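Local coordinates for endoglycosidase (Bacteroides thetaiotaomicron, PDB 6Q64), which probably hydrolyses glycosidic bonds within complex N-glycans, as a glycoside hydrolase of family 18 built on a TIM barrel, at residues Phe74-Asn79 / Ser102-Arg107; Tyr90-Pro95 / Lys115-Phe120. The protein carries 1 engineered substitution. One frame throughout, in Å; residues are numbered along the deposited sequence.

Contact 1 (Phe74-Asn79 / Ser102-Arg107)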
loop_
_atom_site.group_PDB
_atom_site.type_symbol
_atom_site.label_atom_id
_atom_site.label_comp_id
_atom_site.label_asym_id
_atom_site.label_seq_id
_atom_site.Cartn_x
_atom_site.Cartn_y
_atom_site.Cartn_z
ATOM N N PHE A 74 -2.601 6.389 1.021
ATOM C CA PHE A 74 -2.643 4.929 0.831
ATOM C C PHE A 74 -3.644 4.340 1.832
ATOM O O PHE A 74 -4.053 5.005 2.810
ATOM C CB PHE A 74 -1.216 4.393 0.997
ATOM C CG PHE A 74 -1.114 2.918 1.320
ATOM C CD1 PHE A 74 -1.072 1.976 0.310
ATOM C CD2 PHE A 74 -1.070 2.489 2.634
ATOM C CE1 PHE A 74 -1.014 0.629 0.608
ATOM C CE2 PHE A 74 -1.017 1.144 2.928
ATOM C CZ PHE A 74 -1.002 0.217 1.915
ATOM N N GLY A 75 -4.029 3.088 1.621
ATOM C CA GLY A 75 -4.667 2.303 2.691
ATOM C C GLY A 75 -4.859 0.860 2.263
ATOM O O GLY A 75 -4.741 0.522 1.045
ATOM N N TRP A 76 -5.321 0.072 3.242
ATOM C CA TRP A 76 -5.815 -1.303 3.031
ATOM C C TRP A 76 -7.332 -1.247 2.920
ATOM O O TRP A 76 -7.984 -1.134 3.974
ATOM C CB TRP A 76 -5.317 -2.207 4.164
ATOM C CG TRP A 76 -3.862 -2.517 4.010
ATOM C CD1 TRP A 76 -3.297 -3.327 3.070
ATOM C CD2 TRP A 76 -2.781 -1.949 4.765
ATOM N NE1 TRP A 76 -1.936 -3.311 3.198
ATOM C CE2 TRP A 76 -1.591 -2.482 4.233
ATOM C CE3 TRP A 76 -2.708 -1.071 5.851
ATOM C CZ2 TRP A 76 -0.342 -2.167 4.758
ATOM C CZ3 TRP A 76 -1.474 -0.748 6.364
ATOM C CH2 TRP A 76 -0.311 -1.289 5.820
ATOM N N PHE A 77 -7.833 -1.346 1.686
ATOM C CA PHE A 77 -9.269 -1.288 1.291
ATOM C C PHE A 77 -9.931 -2.668 1.361
ATOM O O PHE A 77 -9.679 -3.557 0.491
ATOM C CB PHE A 77 -9.367 -0.737 -0.129
ATOM C CG PHE A 77 -10.749 -0.317 -0.561
ATOM C CD1 PHE A 77 -11.532 0.496 0.240
ATOM C CD2 PHE A 77 -11.258 -0.701 -1.789
ATOM C CE1 PHE A 77 -12.789 0.899 -0.175
ATOM C CE2 PHE A 77 -12.513 -0.289 -2.201
ATOM C CZ PHE A 77 -13.277 0.496 -1.388
ATOM N N GLY A 78 -10.791 -2.851 2.361
ATOM C CA GLY A 78 -11.611 -4.071 2.525
ATOM C C GLY A 78 -13.027 -3.895 1.991
ATOM O O GLY A 78 -13.475 -2.742 1.922
ATOM N N ASN A 79 -13.692 -5.011 1.647
ATOM C CA ASN A 79 -15.099 -5.122 1.161
ATOM C C ASN A 79 -15.203 -4.412 -0.186
ATOM O O ASN A 79 -16.144 -3.606 -0.373
ATOM C CB ASN A 79 -16.143 -4.536 2.129
ATOM C CG ASN A 79 -16.013 -4.995 3.572
ATOM O OD1 ASN A 79 -15.316 -4.374 4.394
ATOM N ND2 ASN A 79 -16.720 -6.067 3.897
ATOM N N SER A 102 -3.929 -1.012 -1.236
ATOM C CA SER A 102 -3.754 -2.473 -1.122
ATOM C C SER A 102 -5.100 -3.099 -0.784
ATOM O O SER A 102 -5.745 -2.614 0.167
ATOM C CB SER A 102 -2.707 -2.797 -0.105
ATOM O OG SER A 102 -1.417 -2.660 -0.686
ATOM N N LEU A 103 -5.474 -4.137 -1.529
ATOM C CA LEU A 103 -6.778 -4.824 -1.416
ATOM C C LEU A 103 -6.686 -5.913 -0.346
ATOM O O LEU A 103 -6.310 -7.058 -0.674
ATOM C CB LEU A 103 -7.138 -5.383 -2.792
ATOM C CG LEU A 103 -7.138 -4.341 -3.904
ATOM C CD1 LEU A 103 -7.178 -4.990 -5.275
ATOM C CD2 LEU A 103 -8.292 -3.379 -3.734
ATOM N N TRP A 104 -7.063 -5.551 0.882
ATOM C CA TRP A 104 -7.279 -6.486 2.015
ATOM C C TRP A 104 -8.396 -7.473 1.647
ATOM O O TRP A 104 -9.583 -7.047 1.573
ATOM C CB TRP A 104 -7.587 -5.750 3.330
ATOM C CG TRP A 104 -7.524 -6.669 4.509
ATOM C CD1 TRP A 104 -8.569 -7.304 5.120
ATOM C CD2 TRP A 104 -6.327 -7.124 5.163
ATOM N NE1 TRP A 104 -8.110 -8.098 6.135
ATOM C CE2 TRP A 104 -6.738 -8.016 6.185
ATOM C CE3 TRP A 104 -4.954 -6.864 4.997
ATOM C CZ2 TRP A 104 -5.814 -8.641 7.037
ATOM C CZ3 TRP A 104 -4.047 -7.480 5.842
ATOM C CH2 TRP A 104 -4.473 -8.357 6.850
ATOM N N GLY A 105 -8.003 -8.725 1.383
ATOM C CA GLY A 105 -8.909 -9.879 1.314
ATOM C C GLY A 105 -9.084 -10.395 -0.103
ATOM O O GLY A 105 -9.186 -11.641 -0.260
ATOM N N THR A 106 -9.142 -9.517 -1.109
ATOM C CA THR A 106 -9.483 -9.950 -2.490
ATOM C C THR A 106 -8.286 -10.685 -3.073
ATOM O O THR A 106 -7.178 -10.272 -2.775
ATOM C CB THR A 106 -9.898 -8.790 -3.393
ATOM O OG1 THR A 106 -8.686 -8.069 -3.608
ATOM C CG2 THR A 106 -11.019 -7.954 -2.804
ATOM N N ARG A 107 -8.528 -11.738 -3.849
ATOM C CA ARG A 107 -7.497 -12.704 -4.316
ATOM C C ARG A 107 -7.566 -12.785 -5.838
ATOM O O ARG A 107 -6.616 -12.380 -6.495
ATOM C CB ARG A 107 -7.712 -14.080 -3.661
ATOM C CG ARG A 107 -6.456 -14.689 -3.042
ATOM C CD ARG A 107 -5.655 -13.671 -2.224
ATOM N NE ARG A 107 -5.829 -13.740 -0.774
ATOM C CZ ARG A 107 -5.831 -12.697 0.067
ATOM N NH1 ARG A 107 -5.707 -11.447 -0.362
ATOM N NH2 ARG A 107 -5.979 -12.913 1.360
#
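Trp76 and Ser102 form a single parallel beta bridge between strand ends. Ser102 N donates to Gly75 O at 2.9 Å, almost straight at the hydrogen (167°), and Ser102 O accepts Phe77 N at 2.9 Å over a more bent path. The same Ser102 O takes a CA-H...O contact from Trp76 CA at 3.2 Å.

Van der Waals contacts centre on the serine. Trp76 CD1 lies 3.3 Å from Ser102 CB, a tight approach oblique to the indole. With CG anti to the backbone N (chi1 159°), the Phe74 ring is carried toward the serine, its CE1 edge 3.6 Å from Ser102 OG and near the ring plane; Phe74 CZ also stands over one face of the Trp76 indole, toward the rim. An alanine at Phe74 would probably open a gap beside the Ser102 hydroxyl and leave the Trp76 indole freer to shift. Beyond the bridge, Trp76 CB packs on Trp104 CB at 4.3 Å.

Ser102 OG hydrogen-bonds Asp186 on strand 184-189. Strand 72-76 pairs with 329-333 on its other side, and strand 100-102 neighbours 128-135, so this bridge joins the two outermost strands and closes the barrel.

Contact 2 (Tyr90-Pro95 / Lys115-Phe120)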
loop_
_atom_site.group_PDB
_atom_site.type_symbol
_atom_site.label_atom_id
_atom_site.label_comp_id
_atom_site.label_asym_id
_atom_site.label_seq_id
_atom_site.Cartn_x
_atom_site.Cartn_y
_atom_site.Cartn_z
ATOM N N TYR A 90 -16.423 1.096 -3.544
ATOM C CA TYR A 90 -15.916 1.559 -4.857
ATOM C C TYR A 90 -14.524 2.205 -4.732
ATOM O O TYR A 90 -14.355 3.230 -3.973
ATOM C CB TYR A 90 -16.865 2.632 -5.388
ATOM C CG TYR A 90 -18.099 2.127 -6.075
ATOM C CD1 TYR A 90 -19.245 1.824 -5.355
ATOM C CD2 TYR A 90 -18.141 2.017 -7.457
ATOM C CE1 TYR A 90 -20.387 1.377 -5.993
ATOM C CE2 TYR A 90 -19.284 1.588 -8.109
ATOM C CZ TYR A 90 -20.409 1.258 -7.377
ATOM O OH TYR A 90 -21.517 0.813 -8.049
ATOM N N LEU A 91 -13.543 1.706 -5.486
ATOM C CA LEU A 91 -12.222 2.392 -5.566
ATOM C C LEU A 91 -12.434 3.802 -6.118
ATOM O O LEU A 91 -11.815 4.753 -5.568
ATOM C CB LEU A 91 -11.270 1.630 -6.488
ATOM C CG LEU A 91 -10.851 0.238 -6.027
ATOM C CD1 LEU A 91 -10.057 -0.437 -7.132
ATOM C CD2 LEU A 91 -10.042 0.294 -4.740
ATOM N N LYS A 92 -13.309 3.939 -7.126
ATOM C CA LYS A 92 -13.446 5.183 -7.930
ATOM C C LYS A 92 -14.091 6.300 -7.101
ATOM O O LYS A 92 -14.023 7.479 -7.501
ATOM C CB LYS A 92 -14.186 4.916 -9.245
ATOM C CG LYS A 92 -15.670 4.559 -9.144
ATOM C CD LYS A 92 -16.416 4.773 -10.453
ATOM C CE LYS A 92 -17.809 4.164 -10.445
ATOM N NZ LYS A 92 -18.334 3.918 -11.812
HETATM N N MSE A 93 -14.669 5.929 -5.943
HETATM C CA MSE A 93 -15.347 6.887 -5.071
HETATM C C MSE A 93 -14.486 7.261 -3.868
HETATM O O MSE A 93 -14.928 7.979 -2.976
HETATM C CB MSE A 93 -16.690 6.326 -4.563
HETATM C CG MSE A 93 -17.791 6.162 -5.623
HETATM SE SE MSE A 93 -17.971 7.695 -6.837
HETATM C CE MSE A 93 -17.250 7.400 -8.623
ATOM N N LEU A 94 -13.253 6.756 -3.825
ATOM C CA LEU A 94 -12.344 7.105 -2.751
ATOM C C LEU A 94 -12.015 8.579 -2.876
ATOM O O LEU A 94 -12.051 9.129 -3.962
ATOM C CB LEU A 94 -11.068 6.287 -2.904
ATOM C CG LEU A 94 -11.154 4.827 -2.495
ATOM C CD1 LEU A 94 -9.914 4.072 -2.976
ATOM C CD2 LEU A 94 -11.315 4.745 -0.991
ATOM N N PRO A 95 -11.574 9.233 -1.795
ATOM C CA PRO A 95 -11.036 10.586 -1.897
ATOM C C PRO A 95 -10.021 10.698 -3.040
ATOM O O PRO A 95 -9.239 9.791 -3.253
ATOM C CB PRO A 95 -10.360 10.781 -0.549
ATOM C CG PRO A 95 -11.150 9.867 0.396
ATOM C CD PRO A 95 -11.510 8.666 -0.440
ATOM N N LYS A 115 -13.957 -5.110 -12.235
ATOM C CA LYS A 115 -13.059 -4.801 -13.381
ATOM C C LYS A 115 -13.263 -3.341 -13.823
ATOM O O LYS A 115 -12.225 -2.684 -14.103
ATOM C CB LYS A 115 -13.266 -5.814 -14.504
ATOM C CG LYS A 115 -12.783 -7.224 -14.170
ATOM C CD LYS A 115 -12.863 -8.200 -15.339
ATOM C CE LYS A 115 -13.437 -9.538 -14.942
ATOM N NZ LYS A 115 -13.382 -10.475 -16.077
ATOM N N ALA A 116 -14.521 -2.844 -13.833
ATOM C CA ALA A 116 -14.936 -1.519 -14.382
ATOM C C ALA A 116 -14.578 -0.366 -13.434
ATOM O O ALA A 116 -14.223 0.720 -13.943
ATOM C CB ALA A 116 -16.416 -1.500 -14.655
ATOM N N ASP A 117 -14.793 -0.581 -12.131
ATOM C CA ASP A 117 -14.435 0.324 -11.010
ATOM C C ASP A 117 -12.938 0.612 -11.138
ATOM O O ASP A 117 -12.543 1.773 -11.326
ATOM C CB ASP A 117 -14.773 -0.324 -9.658
ATOM C CG ASP A 117 -14.612 0.626 -8.446
ATOM O OD1 ASP A 117 -14.568 1.854 -8.678
ATOM O OD2 ASP A 117 -14.509 0.130 -7.274
ATOM N N LEU A 118 -12.146 -0.458 -11.115
ATOM C CA LEU A 118 -10.681 -0.439 -11.300
ATOM C C LEU A 118 -10.317 0.309 -12.589
ATOM O O LEU A 118 -9.386 1.131 -12.532
ATOM C CB LEU A 118 -10.184 -1.884 -11.329
ATOM C CG LEU A 118 -8.679 -2.036 -11.527
ATOM C CD1 LEU A 118 -7.940 -1.445 -10.342
ATOM C CD2 LEU A 118 -8.290 -3.490 -11.736
ATOM N N LYS A 119 -10.991 0.047 -13.713
ATOM C CA LYS A 119 -10.595 0.661 -15.015
ATOM C C LYS A 119 -10.686 2.188 -14.860
ATOM O O LYS A 119 -9.773 2.899 -15.354
ATOM C CB LYS A 119 -11.413 0.104 -16.189
ATOM C CG LYS A 119 -11.144 0.754 -17.551
ATOM C CD LYS A 119 -11.303 -0.156 -18.765
ATOM C CE LYS A 119 -10.201 -1.212 -18.820
ATOM N NZ LYS A 119 -10.528 -2.339 -19.734
ATOM N N PHE A 120 -11.716 2.672 -14.157
ATOM C CA PHE A 120 -12.026 4.117 -13.993
ATOM C C PHE A 120 -10.983 4.714 -13.042
ATOM O O PHE A 120 -10.290 5.707 -13.378
ATOM C CB PHE A 120 -13.463 4.311 -13.489
ATOM C CG PHE A 120 -13.858 5.754 -13.417
ATOM C CD1 PHE A 120 -13.533 6.518 -12.321
ATOM C CD2 PHE A 120 -14.462 6.376 -14.487
ATOM C CE1 PHE A 120 -13.843 7.865 -12.284
ATOM C CE2 PHE A 120 -14.780 7.724 -14.446
ATOM C CZ PHE A 120 -14.468 8.465 -13.343
#
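Asp117 reaches from helix 112-123 to the loop residues Leu91 and Lys92 and presents its carboxylate to two consecutive backbone N-H groups. Leu91 N meets OD2 of Asp117 at 2.6 Å and Lys92 N meets OD1 of Asp117 at 2.9 Å, both on the syn side and no more than 19° out of the carboxylate plane. Each oxygen thus has its own amide, and the paired bonds fix the rotation of the group. The Tyr90 ring is turned 69° from the carboxylate, with its edge, at CD2, 3.8 Å from Asp117 OD1.

Lys92 crosses Asp117 obliquely. Its CG sits between the backbone N and the carbonyl carbon (chi1 68°), which brings that carbon to 3.0 Å from Asp117 OD1, a close approach. From there the chain runs on extended, at about a right angle to Phe120; Lys92 CB lies 3.5 Å from Phe120 CD1, obliquely to the ring. Leu91 and Leu118 instead lie side by side, pointing the same way, with Leu91 CD1 and Leu118 CD1 4.0 Å apart.

Lys92 NZ ends 5.3 Å from Asp117 OD1, too far for a salt bridge, and hydrogen-bonds the carbonyls of Ile43 and Ala45. Asp117 OD2 receives a further bond from Trp80 NE1. Three N-H donors around this buried carboxylate, with a lysine charge nearby, would be expected to stabilise its ionised form, so the loop is tied to the helix by a carboxylate that is probably charged and is met by neutral N-H groups.

In the fold
The segments alternate along the chain: 74-79 and 90-95 lead into 102-107 and 115-120. Both contacts are built from one beta-loop-beta-alpha stretch: strand 72-76, a loop without regular helix, strand 100-102 and helix 112-123. Their centres are 13 Å apart, contact 1 at the barrel seam and contact 2 further from the middle of the chain. Hydrophobic side chains bridge them: Phe77 CD2 lies 3.3 Å from Leu91 CD2, and Leu103 CD2 is 4.2 Å from that same Leu91 CD2. Contact 1 reaches the probable catalytic centre through the bond of Ser102 OG to Asp186, a residue of the DXXDXDXE motif of family 18, whose final acid is engineered to glutamine here.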